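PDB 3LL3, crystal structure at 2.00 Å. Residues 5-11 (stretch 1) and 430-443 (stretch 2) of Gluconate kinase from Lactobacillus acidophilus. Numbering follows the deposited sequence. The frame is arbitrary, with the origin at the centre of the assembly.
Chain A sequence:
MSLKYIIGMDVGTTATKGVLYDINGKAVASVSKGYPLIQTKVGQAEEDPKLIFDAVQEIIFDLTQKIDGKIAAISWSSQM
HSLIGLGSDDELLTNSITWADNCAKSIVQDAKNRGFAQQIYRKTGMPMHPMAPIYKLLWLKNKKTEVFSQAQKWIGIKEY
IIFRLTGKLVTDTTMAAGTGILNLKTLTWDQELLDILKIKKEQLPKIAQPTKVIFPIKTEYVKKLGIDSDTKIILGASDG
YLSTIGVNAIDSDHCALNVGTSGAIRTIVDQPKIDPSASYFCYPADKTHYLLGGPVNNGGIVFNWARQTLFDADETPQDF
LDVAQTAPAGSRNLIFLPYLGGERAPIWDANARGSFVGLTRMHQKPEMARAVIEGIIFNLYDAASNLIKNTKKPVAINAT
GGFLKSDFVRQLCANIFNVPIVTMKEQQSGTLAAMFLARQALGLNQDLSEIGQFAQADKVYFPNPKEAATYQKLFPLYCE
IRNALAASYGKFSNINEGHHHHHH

Stretch 1, residues 5-11: YIIGMDV
Stretch 2 (430-443) GTLAAMFLARQALG

The helix of stretch 2 comes closest to the strand of stretch 1 at a glycine: the CA atoms of Gly 8 and Thr 431 lie 4.7 Å apart, and an ideal CB on Gly 8 would point toward the helix and sit 2.7 Å from Thr 431 O, a clash. The absence of a side chain at this position therefore lets the two backbones approach, and the axes of strand 5-11 and helix 430-441 pass within 6.8 Å. Their N-to-C directions make an angle of 134°, so the helix runs obliquely against the strand, nearer antiparallel than parallel. The strand, which begins earlier in the chain, is extended throughout, with phi from -136° to -93° and psi from 89° to 163°. Its alternation sets the pattern of contact: Ile 6 and Asp 10 direct CA-to-CB toward the helix, as a CB on Gly 8 would, whereas Ile 7 and Met 9 point away.

Ile 6 is the main apolar anchor and has 107 Å² covered by stretch 2, the largest share of any residue here. Its rotamer is m, t (chi1 -67°, chi2 168°), and both CG2 and CD1 lie near Ala 438; the closest approaches are as follows. Ile 6 CG2 packs 3.7 Å from Ala 438 CB and 4.0 Å from Met 435 CG; Ile 6 CD1 reaches 3.8 Å from Arg 439 CG and 4.0 Å from Leu 442 CD1. Met 435, a selenomethionine like Met 9, leaves its CA sideways and its end leads away (chi1 173°, chi2 -83°, chi3 -76°), so its contact is made through CG rather than SE. Arg 439 (m, t, p; chi4 87°) likewise offers an aliphatic carbon, while its NH1 is hydrogen-bonded elsewhere in the structure. Leu 442 is m, t.

At the other end of the contact, Thr 431 adopts chi1 55° (p) and places its methyl on the strand. Thr 431 CG2 lies 3.4 Å from Gly 8 O, 3.5 Å from Asp 10 CB and 3.8 Å from Met 9 C. Asp 10 is t (chi1 180°, chi2 51°), and both its carboxylate oxygens are hydrogen-bonded elsewhere in the structure. Between the two ends, Ala 434 points its small side chain toward the strand, its CB 4.4 Å from Gly 8 CA. No hydrogen bond crosses the interface; the 374 Å² buried, both sides summed, is held by close packing.

The helix is regular, with phi near -60° and psi near -40°. Its i to i+4 bonds include Met 435 N to Thr 431 O at 2.8 Å, which engages the same carbonyl oxygen that a CB on Gly 8 would meet, and Ala 438 N to Ala 434 O at 3.2 Å. After Leu 442 (-81°/-1°) the chain leaves helical geometry at Gly 443 (79°/10°), whose positive phi favours glycine. This is a Schellman motif, with Gly 443 N bonded to Gln 440 O at 3.0 Å.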

# COMPACT_ATOMS: atom_id res chain seq x y z
N TYR A 5 14.28 31.26 -42.32
CA TYR A 5 14.01 30.25 -41.32
C TYR A 5 14.06 30.83 -39.91
O TYR A 5 14.63 31.90 -39.68
CB TYR A 5 15.01 29.11 -41.42
CG TYR A 5 14.99 28.39 -42.73
CD1 TYR A 5 15.63 28.92 -43.85
CD2 TYR A 5 14.34 27.19 -42.86
CE1 TYR A 5 15.62 28.26 -45.06
CE2 TYR A 5 14.31 26.51 -44.06
CZ TYR A 5 14.96 27.05 -45.16
OH TYR A 5 14.93 26.37 -46.35
N ILE A 6 13.48 30.09 -38.98
CA ILE A 6 13.51 30.44 -37.57
C ILE A 6 13.95 29.22 -36.78
O ILE A 6 13.48 28.11 -37.02
CB ILE A 6 12.12 30.86 -37.08
CG1 ILE A 6 11.70 32.18 -37.73
CG2 ILE A 6 12.10 30.95 -35.55
CD1 ILE A 6 10.23 32.51 -37.51
N ILE A 7 14.86 29.41 -35.84
CA ILE A 7 15.26 28.32 -34.97
C ILE A 7 14.64 28.51 -33.59
O ILE A 7 14.69 29.60 -33.02
CB ILE A 7 16.78 28.21 -34.84
CG1 ILE A 7 17.41 27.90 -36.19
CG2 ILE A 7 17.16 27.16 -33.84
CD1 ILE A 7 18.94 27.91 -36.15
N GLY A 8 14.02 27.45 -33.08
CA GLY A 8 13.52 27.46 -31.72
C GLY A 8 14.40 26.56 -30.90
O GLY A 8 14.67 25.43 -31.28
N MSE A 9 14.87 27.08 -29.77
CA MSE A 9 15.79 26.35 -28.90
C MSE A 9 15.08 26.01 -27.61
O MSE A 9 14.29 26.80 -27.12
CB MSE A 9 16.99 27.23 -28.57
CG MSE A 9 17.77 27.70 -29.79
SE MSE A 9 18.75 26.23 -30.60
CE MSE A 9 20.10 25.91 -29.21
N ASP A 10 15.39 24.84 -27.06
CA ASP A 10 14.79 24.40 -25.82
C ASP A 10 15.91 23.97 -24.87
O ASP A 10 16.47 22.88 -25.02
CB ASP A 10 13.88 23.22 -26.11
CG ASP A 10 13.21 22.68 -24.87
OD1 ASP A 10 12.61 23.48 -24.11
OD2 ASP A 10 13.27 21.44 -24.66
N VAL A 11 16.24 24.82 -23.91
CA VAL A 11 17.39 24.59 -23.07
C VAL A 11 16.95 23.86 -21.81
O VAL A 11 16.60 24.47 -20.79
CB VAL A 11 18.13 25.93 -22.73
CG1 VAL A 11 19.45 25.64 -22.04
CG2 VAL A 11 18.36 26.74 -24.00
N GLY A 430 7.19 23.46 -26.79
CA GLY A 430 8.05 24.54 -26.32
C GLY A 430 8.84 25.26 -27.42
O GLY A 430 8.81 26.49 -27.49
N THR A 431 9.55 24.52 -28.26
CA THR A 431 10.20 25.15 -29.41
C THR A 431 9.19 25.72 -30.40
O THR A 431 9.46 26.74 -31.03
CB THR A 431 11.19 24.22 -30.14
OG1 THR A 431 10.53 23.02 -30.50
CG2 THR A 431 12.38 23.88 -29.25
N LEU A 432 8.04 25.07 -30.55
CA LEU A 432 6.99 25.57 -31.42
C LEU A 432 6.56 26.97 -30.97
O LEU A 432 6.46 27.89 -31.77
CB LEU A 432 5.78 24.63 -31.39
CG LEU A 432 4.58 24.98 -32.28
CD1 LEU A 432 3.75 23.73 -32.59
CD2 LEU A 432 3.72 26.04 -31.64
N ALA A 433 6.29 27.11 -29.68
CA ALA A 433 5.84 28.40 -29.16
C ALA A 433 6.98 29.43 -29.15
O ALA A 433 6.74 30.61 -29.32
CB ALA A 433 5.20 28.26 -27.78
N ALA A 434 8.22 28.96 -28.97
CA ALA A 434 9.37 29.85 -29.12
C ALA A 434 9.43 30.37 -30.53
O ALA A 434 9.65 31.56 -30.74
CB ALA A 434 10.68 29.14 -28.76
N MSE A 435 9.19 29.47 -31.50
CA MSE A 435 9.16 29.85 -32.90
C MSE A 435 8.06 30.88 -33.12
O MSE A 435 8.26 31.86 -33.85
CB MSE A 435 8.99 28.60 -33.77
CG MSE A 435 8.77 28.83 -35.27
SE MSE A 435 6.90 29.22 -35.74
CE MSE A 435 6.10 27.41 -35.61
N PHE A 436 6.93 30.67 -32.46
CA PHE A 436 5.81 31.61 -32.59
C PHE A 436 6.12 33.02 -32.03
O PHE A 436 5.74 34.03 -32.62
CB PHE A 436 4.52 31.04 -31.96
CG PHE A 436 3.34 31.96 -32.08
CD1 PHE A 436 2.60 32.00 -33.25
CD2 PHE A 436 2.97 32.79 -31.04
CE1 PHE A 436 1.52 32.84 -33.38
CE2 PHE A 436 1.90 33.64 -31.16
CZ PHE A 436 1.17 33.67 -32.34
N LEU A 437 6.81 33.09 -30.90
CA LEU A 437 7.24 34.39 -30.38
C LEU A 437 8.09 35.12 -31.43
O LEU A 437 7.97 36.33 -31.63
CB LEU A 437 8.05 34.23 -29.10
CG LEU A 437 7.41 33.59 -27.87
CD1 LEU A 437 8.44 33.52 -26.75
CD2 LEU A 437 6.19 34.36 -27.40
N ALA A 438 8.95 34.36 -32.10
CA ALA A 438 9.77 34.93 -33.16
C ALA A 438 8.87 35.49 -34.27
O ALA A 438 9.09 36.62 -34.74
CB ALA A 438 10.73 33.89 -33.73
N ARG A 439 7.87 34.72 -34.67
CA ARG A 439 6.94 35.18 -35.70
C ARG A 439 6.25 36.47 -35.27
O ARG A 439 6.06 37.38 -36.07
CB ARG A 439 5.92 34.10 -36.06
CG ARG A 439 6.55 32.89 -36.75
CD ARG A 439 5.51 31.90 -37.29
NE ARG A 439 4.58 32.50 -38.25
CZ ARG A 439 4.79 32.60 -39.56
NH1 ARG A 439 5.92 32.14 -40.09
NH2 ARG A 439 3.88 33.16 -40.34
N GLN A 440 5.89 36.57 -34.00
CA GLN A 440 5.35 37.82 -33.49
C GLN A 440 6.37 38.97 -33.61
O GLN A 440 6.05 40.05 -34.10
CB GLN A 440 4.88 37.68 -32.04
CG GLN A 440 3.58 36.90 -31.88
CD GLN A 440 3.12 36.87 -30.43
OE1 GLN A 440 3.89 36.49 -29.55
NE2 GLN A 440 1.89 37.29 -30.19
N ALA A 441 7.59 38.73 -33.15
CA ALA A 441 8.62 39.78 -33.19
C ALA A 441 8.86 40.25 -34.63
O ALA A 441 9.06 41.44 -34.88
CB ALA A 441 9.90 39.27 -32.58
N LEU A 442 8.82 39.31 -35.58
CA LEU A 442 9.06 39.61 -36.99
C LEU A 442 7.85 40.19 -37.71
O LEU A 442 7.93 40.49 -38.90
CB LEU A 442 9.52 38.36 -37.74
CG LEU A 442 10.82 37.71 -37.26
CD1 LEU A 442 11.05 36.39 -37.97
CD2 LEU A 442 12.00 38.66 -37.44
N GLY A 443 6.73 40.33 -37.00
CA GLY A 443 5.52 40.88 -37.61
C GLY A 443 4.72 39.92 -38.47
O GLY A 443 3.77 40.34 -39.14